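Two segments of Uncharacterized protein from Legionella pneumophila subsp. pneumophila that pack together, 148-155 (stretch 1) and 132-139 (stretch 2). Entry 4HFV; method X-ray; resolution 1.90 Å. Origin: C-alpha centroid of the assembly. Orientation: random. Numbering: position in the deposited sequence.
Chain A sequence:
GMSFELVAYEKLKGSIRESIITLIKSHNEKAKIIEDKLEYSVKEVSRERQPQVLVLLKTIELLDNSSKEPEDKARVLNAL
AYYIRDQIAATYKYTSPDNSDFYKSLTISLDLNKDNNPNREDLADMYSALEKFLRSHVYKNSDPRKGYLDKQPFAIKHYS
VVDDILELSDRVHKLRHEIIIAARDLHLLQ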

ATOM      1  N   TYR A 148      20.301  -1.416  -0.139  1.00 22.25           N
ATOM      2  CA  TYR A 148      20.493  -0.946   1.226  1.00 21.07           C
ATOM      3  C   TYR A 148      21.506   0.176   1.354  1.00 21.32           C
ATOM      4  O   TYR A 148      22.547   0.179   0.693  1.00 22.56           O
ATOM      5  CB  TYR A 148      20.986  -2.090   2.086  1.00 23.91           C
ATOM      6  CG  TYR A 148      19.949  -3.106   2.455  1.00 20.31           C
ATOM      7  CD1 TYR A 148      19.273  -3.814   1.495  1.00 26.11           C
ATOM      8  CD2 TYR A 148      19.679  -3.387   3.791  1.00 23.88           C
ATOM      9  CE1 TYR A 148      18.332  -4.772   1.843  1.00 25.35           C
ATOM     10  CE2 TYR A 148      18.771  -4.334   4.147  1.00 25.52           C
ATOM     11  CZ  TYR A 148      18.082  -5.013   3.190  1.00 27.22           C
ATOM     12  OH  TYR A 148      17.151  -5.955   3.561  1.00 25.33           O
ATOM     13  N   LEU A 149      21.206   1.115   2.249  1.00 23.96           N
ATOM     14  CA  LEU A 149      22.190   2.104   2.725  1.00 23.78           C
ATOM     15  C   LEU A 149      23.386   1.387   3.329  1.00 27.79           C
ATOM     16  O   LEU A 149      23.219   0.370   3.980  1.00 22.99           O
ATOM     17  CB  LEU A 149      21.557   3.016   3.788  1.00 18.90           C
ATOM     18  CG  LEU A 149      20.301   3.785   3.350  1.00 22.78           C
ATOM     19  CD1 LEU A 149      19.612   4.442   4.545  1.00 19.41           C
ATOM     20  CD2 LEU A 149      20.644   4.821   2.307  1.00 25.75           C
ATOM     21  N   ASP A 150      24.598   1.903   3.107  1.00 30.81           N
ATOM     22  CA  ASP A 150      25.810   1.332   3.716  1.00 30.37           C
ATOM     23  C   ASP A 150      25.727   1.407   5.252  1.00 30.74           C
ATOM     24  O   ASP A 150      26.136   0.491   5.964  1.00 33.54           O
ATOM     25  CB  ASP A 150      27.087   2.077   3.235  1.00 32.38           C
ATOM     26  CG  ASP A 150      27.737   1.432   2.011  1.00 45.06           C
ATOM     27  OD1 ASP A 150      27.376   0.275   1.684  1.00 46.74           O
ATOM     28  OD2 ASP A 150      28.627   2.076   1.387  1.00 45.40           O
ATOM     29  N   LYS A 151      25.212   2.518   5.755  1.00 29.31           N
ATOM     30  CA  LYS A 151      25.035   2.686   7.188  1.00 33.04           C
ATOM     31  C   LYS A 151      23.601   2.346   7.567  1.00 20.27           C
ATOM     32  O   LYS A 151      22.675   2.951   7.056  1.00 22.42           O
ATOM     33  CB  LYS A 151      25.393   4.111   7.609  1.00 34.40           C
ATOM     34  CG  LYS A 151      26.895   4.340   7.666  1.00 42.80           C
ATOM     35  CD  LYS A 151      27.275   5.769   8.026  1.00 55.60           C
ATOM     36  CE  LYS A 151      28.792   5.967   7.930  1.00 57.33           C
ATOM     37  NZ  LYS A 151      29.522   5.163   8.950  1.00 57.19           N
ATOM     38  N   GLN A 152      23.437   1.375   8.464  1.00 24.17           N
ATOM     39  CA  GLN A 152      22.122   0.908   8.885  1.00 25.06           C
ATOM     40  C   GLN A 152      21.865   1.294  10.352  1.00 23.22           C
ATOM     41  O   GLN A 152      22.210   0.548  11.260  1.00 17.49           O
ATOM     42  CB  GLN A 152      22.048  -0.612   8.719  1.00 16.78           C
ATOM     43  CG  GLN A 152      22.045  -1.082   7.284  1.00 18.25           C
ATOM     44  CD  GLN A 152      20.725  -0.838   6.601  1.00 21.78           C
ATOM     45  OE1 GLN A 152      19.668  -1.155   7.139  1.00 22.83           O
ATOM     46  NE2 GLN A 152      20.775  -0.302   5.393  1.00 23.89           N
ATOM     47  N   PRO A 153      21.248   2.463  10.587  1.00 16.63           N
ATOM     48  CA  PRO A 153      21.036   2.861  11.989  1.00 16.22           C
ATOM     49  C   PRO A 153      20.167   1.844  12.767  1.00 22.99           C
ATOM     50  O   PRO A 153      20.219   1.783  14.001  1.00 17.54           O
ATOM     51  CB  PRO A 153      20.312   4.203  11.852  1.00 15.73           C
ATOM     52  CG  PRO A 153      19.733   4.216  10.399  1.00 22.72           C
ATOM     53  CD  PRO A 153      20.727   3.455   9.619  1.00 14.62           C
ATOM     54  N   PHE A 154      19.348   1.069  12.054  1.00 13.15           N
ATOM     55  CA  PHE A 154      18.462   0.115  12.708  1.00 12.63           C
ATOM     56  C   PHE A 154      18.976  -1.320  12.737  1.00 20.42           C
ATOM     57  O   PHE A 154      18.214  -2.233  13.051  1.00 19.35           O
ATOM     58  CB  PHE A 154      17.040   0.184  12.134  1.00 12.13           C
ATOM     59  CG  PHE A 154      16.309   1.427  12.510  1.00 12.46           C
ATOM     60  CD1 PHE A 154      16.237   2.497  11.638  1.00 17.17           C
ATOM     61  CD2 PHE A 154      15.758   1.558  13.793  1.00 16.39           C
ATOM     62  CE1 PHE A 154      15.603   3.671  11.989  1.00 21.60           C
ATOM     63  CE2 PHE A 154      15.112   2.732  14.161  1.00 13.11           C
ATOM     64  CZ  PHE A 154      15.029   3.794  13.265  1.00 15.12           C
ATOM     65  N   ALA A 155      20.258  -1.516  12.429  1.00 20.63           N
ATOM     66  CA  ALA A 155      20.899  -2.813  12.615  1.00 27.15           C
ATOM     67  C   ALA A 155      21.213  -2.990  14.115  1.00 26.96           C
ATOM     68  O   ALA A 155      22.313  -2.790  14.577  1.00 26.38           O
ATOM     69  CB  ALA A 155      22.175  -2.925  11.752  1.00 28.33           C
TER
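Stretch 2 (132-139) KFLRSHVY

Stretch 2 opens with the end of a helix that begins earlier in the chain; the chain then leaves the helix for a loop that carries His137 to Tyr139. Stretch 1 has no regular helix or strand and closes with a type I turn from Gln152 to Ala155. The two backbones come closest at the end of stretch 2 and the start of stretch 1, where Tyr139 CA lies 4.3 Å from Tyr148 CA in a single beta bridge. From there Pro153 sits level with His137, CA to CA 6.9 Å, so the His137 to Tyr139 part runs opposite in sense to Tyr148 to Pro153. Together the stretches bury 502 Å².

Val138 O is the polar centre of the contact. Val138 O accepts hydrogen bonds from Leu149 N and from Gln152 NE2, both at 2.9 Å. Tyr148 CA adds a CA-H...O contact to Val138 O at 3.4 Å. The CA-to-CB bond of Gln152 points sideways, but chi1 and chi2 are both m and bend the amide back toward stretch 2. Gln152 NE2 also donates to Leu149 O at 2.9 Å, so both amide hydrogens are used. Gln152 OE1 takes a hydrogen bond from a water that also donates to His137 O and accepts from Phe154 N, each link 2.8 to 3.0 Å long.

Val138 is t at chi1. Val138 CG1 lies 3.9 Å from Tyr148 CE2 and 3.7 Å from Gln152 OE1. The CA-to-CB bond of Tyr139 points away from stretch 1, but its m rotamer brings the ring back. The edge of the Tyr139 ring meets the face of the Tyr148 ring, Tyr139 CE1 to Tyr148 CE1 3.7 Å, centroids 5.2 Å apart, planes at 80°. This arrangement leaves both hydroxyls within reach of one water, 2.7 Å from Tyr139 OH and 2.6 Å from Tyr148 OH.

The CA-to-CB bond of Leu149 points toward stretch 2, and the side chain is m, t. Leu149 CD1 rests 3.5 Å from His137 C, and Leu149 CG is 3.7 Å from Tyr139 C. Pro153 CD packs 3.5 Å from His137 O, and Pro153 CG is 3.8 Å from His137 CB.

Phe154, chi1 m, is buried, and its CA-to-CB bond points toward stretch 2. Leu134 is m, t. Leu134 CD2 sits 3.8 Å from the Phe154 ring centroid, 12° off the normal, a CH-pi contact. His137 CB lies at the ring edge, 3.8 Å from Phe154 CE1. Phe133, chi1 t, brings CE2 to 3.7 Å from Phe154 CZ. The CA-to-CB bond of Ser136 points away; its p rotamer lets Ser136 OG bond to Phe133 O at 2.6 Å.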

ATOM      1  N   LYS A 132       7.245   4.294   6.209  1.00 14.18           N
ATOM      2  CA  LYS A 132       8.028   5.151   5.307  1.00 18.15           C
ATOM      3  C   LYS A 132       9.332   5.584   5.980  1.00 20.98           C
ATOM      4  O   LYS A 132      10.449   5.549   5.389  1.00 11.78           O
ATOM      5  CB  LYS A 132       7.224   6.399   4.903  1.00 16.91           C
ATOM      6  CG  LYS A 132       6.430   6.281   3.619  1.00 40.40           C
ATOM      7  CD  LYS A 132       5.656   7.582   3.342  1.00 49.54           C
ATOM      8  CE  LYS A 132       4.128   7.407   3.486  1.00 54.30           C
ATOM      9  NZ  LYS A 132       3.516   6.670   2.334  1.00 52.50           N
ATOM     10  N   PHE A 133       9.199   6.038   7.223  1.00 15.89           N
ATOM     11  CA  PHE A 133      10.332   6.479   7.978  1.00 12.39           C
ATOM     12  C   PHE A 133      11.395   5.396   8.046  1.00 13.28           C
ATOM     13  O   PHE A 133      12.568   5.657   7.736  1.00 14.31           O
ATOM     14  CB  PHE A 133       9.880   6.894   9.401  1.00 12.82           C
ATOM     15  CG  PHE A 133      10.987   7.051  10.356  1.00 11.78           C
ATOM     16  CD1 PHE A 133      11.693   8.254  10.446  1.00 14.30           C
ATOM     17  CD2 PHE A 133      11.316   6.004  11.209  1.00 12.48           C
ATOM     18  CE1 PHE A 133      12.724   8.383  11.376  1.00 14.46           C
ATOM     19  CE2 PHE A 133      12.342   6.128  12.125  1.00 15.43           C
ATOM     20  CZ  PHE A 133      13.031   7.307  12.215  1.00 14.04           C
ATOM     21  N   LEU A 134      11.003   4.175   8.405  1.00 11.92           N
ATOM     22  CA  LEU A 134      11.991   3.099   8.487  1.00 15.89           C
ATOM     23  C   LEU A 134      12.667   2.804   7.124  1.00 15.90           C
ATOM     24  O   LEU A 134      13.890   2.588   7.034  1.00 11.71           O
ATOM     25  CB  LEU A 134      11.365   1.822   9.097  1.00 14.61           C
ATOM     26  CG  LEU A 134      10.977   1.886  10.598  1.00 18.32           C
ATOM     27  CD1 LEU A 134      10.218   0.676  10.979  1.00 21.37           C
ATOM     28  CD2 LEU A 134      12.150   1.996  11.551  1.00 17.69           C
ATOM     29  N   ARG A 135      11.879   2.759   6.070  1.00  8.29           N
ATOM     30  CA  ARG A 135      12.422   2.559   4.716  1.00 13.72           C
ATOM     31  C   ARG A 135      13.438   3.649   4.372  1.00 19.97           C
ATOM     32  O   ARG A 135      14.482   3.377   3.765  1.00 15.78           O
ATOM     33  CB  ARG A 135      11.290   2.527   3.682  1.00 13.02           C
ATOM     34  CG  ARG A 135      10.465   1.216   3.675  1.00 11.73           C
ATOM     35  CD  ARG A 135       9.671   1.061   2.321  1.00 20.22           C
ATOM     36  NE  ARG A 135       8.394   1.769   2.329  1.00 29.63           N
ATOM     37  CZ  ARG A 135       8.152   2.947   1.751  1.00 36.09           C
ATOM     38  NH1 ARG A 135       6.941   3.490   1.857  1.00 35.45           N
ATOM     39  NH2 ARG A 135       9.097   3.579   1.059  1.00 37.75           N
ATOM     40  N   SER A 136      13.172   4.867   4.839  1.00 16.27           N
ATOM     41  CA  SER A 136      14.065   5.990   4.550  1.00 11.90           C
ATOM     42  C   SER A 136      15.419   5.810   5.243  1.00 14.90           C
ATOM     43  O   SER A 136      16.390   6.431   4.843  1.00 15.65           O
ATOM     44  CB  SER A 136      13.418   7.331   4.927  1.00 15.65           C
ATOM     45  OG  SER A 136      13.590   7.608   6.322  1.00 14.36           O
ATOM     46  N   HIS A 137      15.466   4.926   6.251  1.00 12.36           N
ATOM     47  CA  HIS A 137      16.678   4.658   7.011  1.00 20.59           C
ATOM     48  C   HIS A 137      17.160   3.235   6.800  1.00 22.18           C
ATOM     49  O   HIS A 137      18.042   2.803   7.503  1.00 15.41           O
ATOM     50  CB  HIS A 137      16.483   4.925   8.512  1.00 19.49           C
ATOM     51  CG  HIS A 137      16.282   6.370   8.827  1.00 12.53           C
ATOM     52  ND1 HIS A 137      17.280   7.304   8.665  1.00 19.07           N
ATOM     53  CD2 HIS A 137      15.176   7.060   9.206  1.00 15.41           C
ATOM     54  CE1 HIS A 137      16.806   8.504   8.952  1.00 17.03           C
ATOM     55  NE2 HIS A 137      15.527   8.384   9.275  1.00 16.20           N
ATOM     56  N   VAL A 138      16.620   2.541   5.797  1.00 19.78           N
ATOM     57  CA  VAL A 138      17.140   1.239   5.417  1.00 20.97           C
ATOM     58  C   VAL A 138      17.625   1.213   3.944  1.00 28.94           C
ATOM     59  O   VAL A 138      18.670   0.662   3.633  1.00 17.76           O
ATOM     60  CB  VAL A 138      16.071   0.149   5.645  1.00 15.19           C
ATOM     61  CG1 VAL A 138      16.578  -1.217   5.181  1.00 16.24           C
ATOM     62  CG2 VAL A 138      15.669   0.096   7.149  1.00 14.08           C
ATOM     63  N   TYR A 139      16.853   1.800   3.043  1.00 17.03           N
ATOM     64  CA  TYR A 139      17.143   1.736   1.601  1.00 18.34           C
ATOM     65  C   TYR A 139      17.546   3.081   1.004  1.00 18.77           C
ATOM     66  O   TYR A 139      17.038   4.123   1.379  1.00 18.01           O
ATOM     67  CB  TYR A 139      15.916   1.251   0.863  1.00 18.50           C
ATOM     68  CG  TYR A 139      15.342  -0.029   1.430  1.00 34.14           C
ATOM     69  CD1 TYR A 139      16.049  -1.216   1.356  1.00 18.76           C
ATOM     70  CD2 TYR A 139      14.085  -0.046   2.033  1.00 17.11           C
ATOM     71  CE1 TYR A 139      15.517  -2.383   1.833  1.00 18.48           C
ATOM     72  CE2 TYR A 139      13.556  -1.199   2.529  1.00 23.53           C
ATOM     73  CZ  TYR A 139      14.270  -2.368   2.417  1.00 17.53           C
ATOM     74  OH  TYR A 139      13.757  -3.513   2.937  1.00 18.66           O
TER
HETATM   75  O   HOH W   1      18.919   0.737   9.134  1.00 19.92           O
HETATM   76  O   HOH W   2      14.946  -5.840   2.199  1.00 14.81           O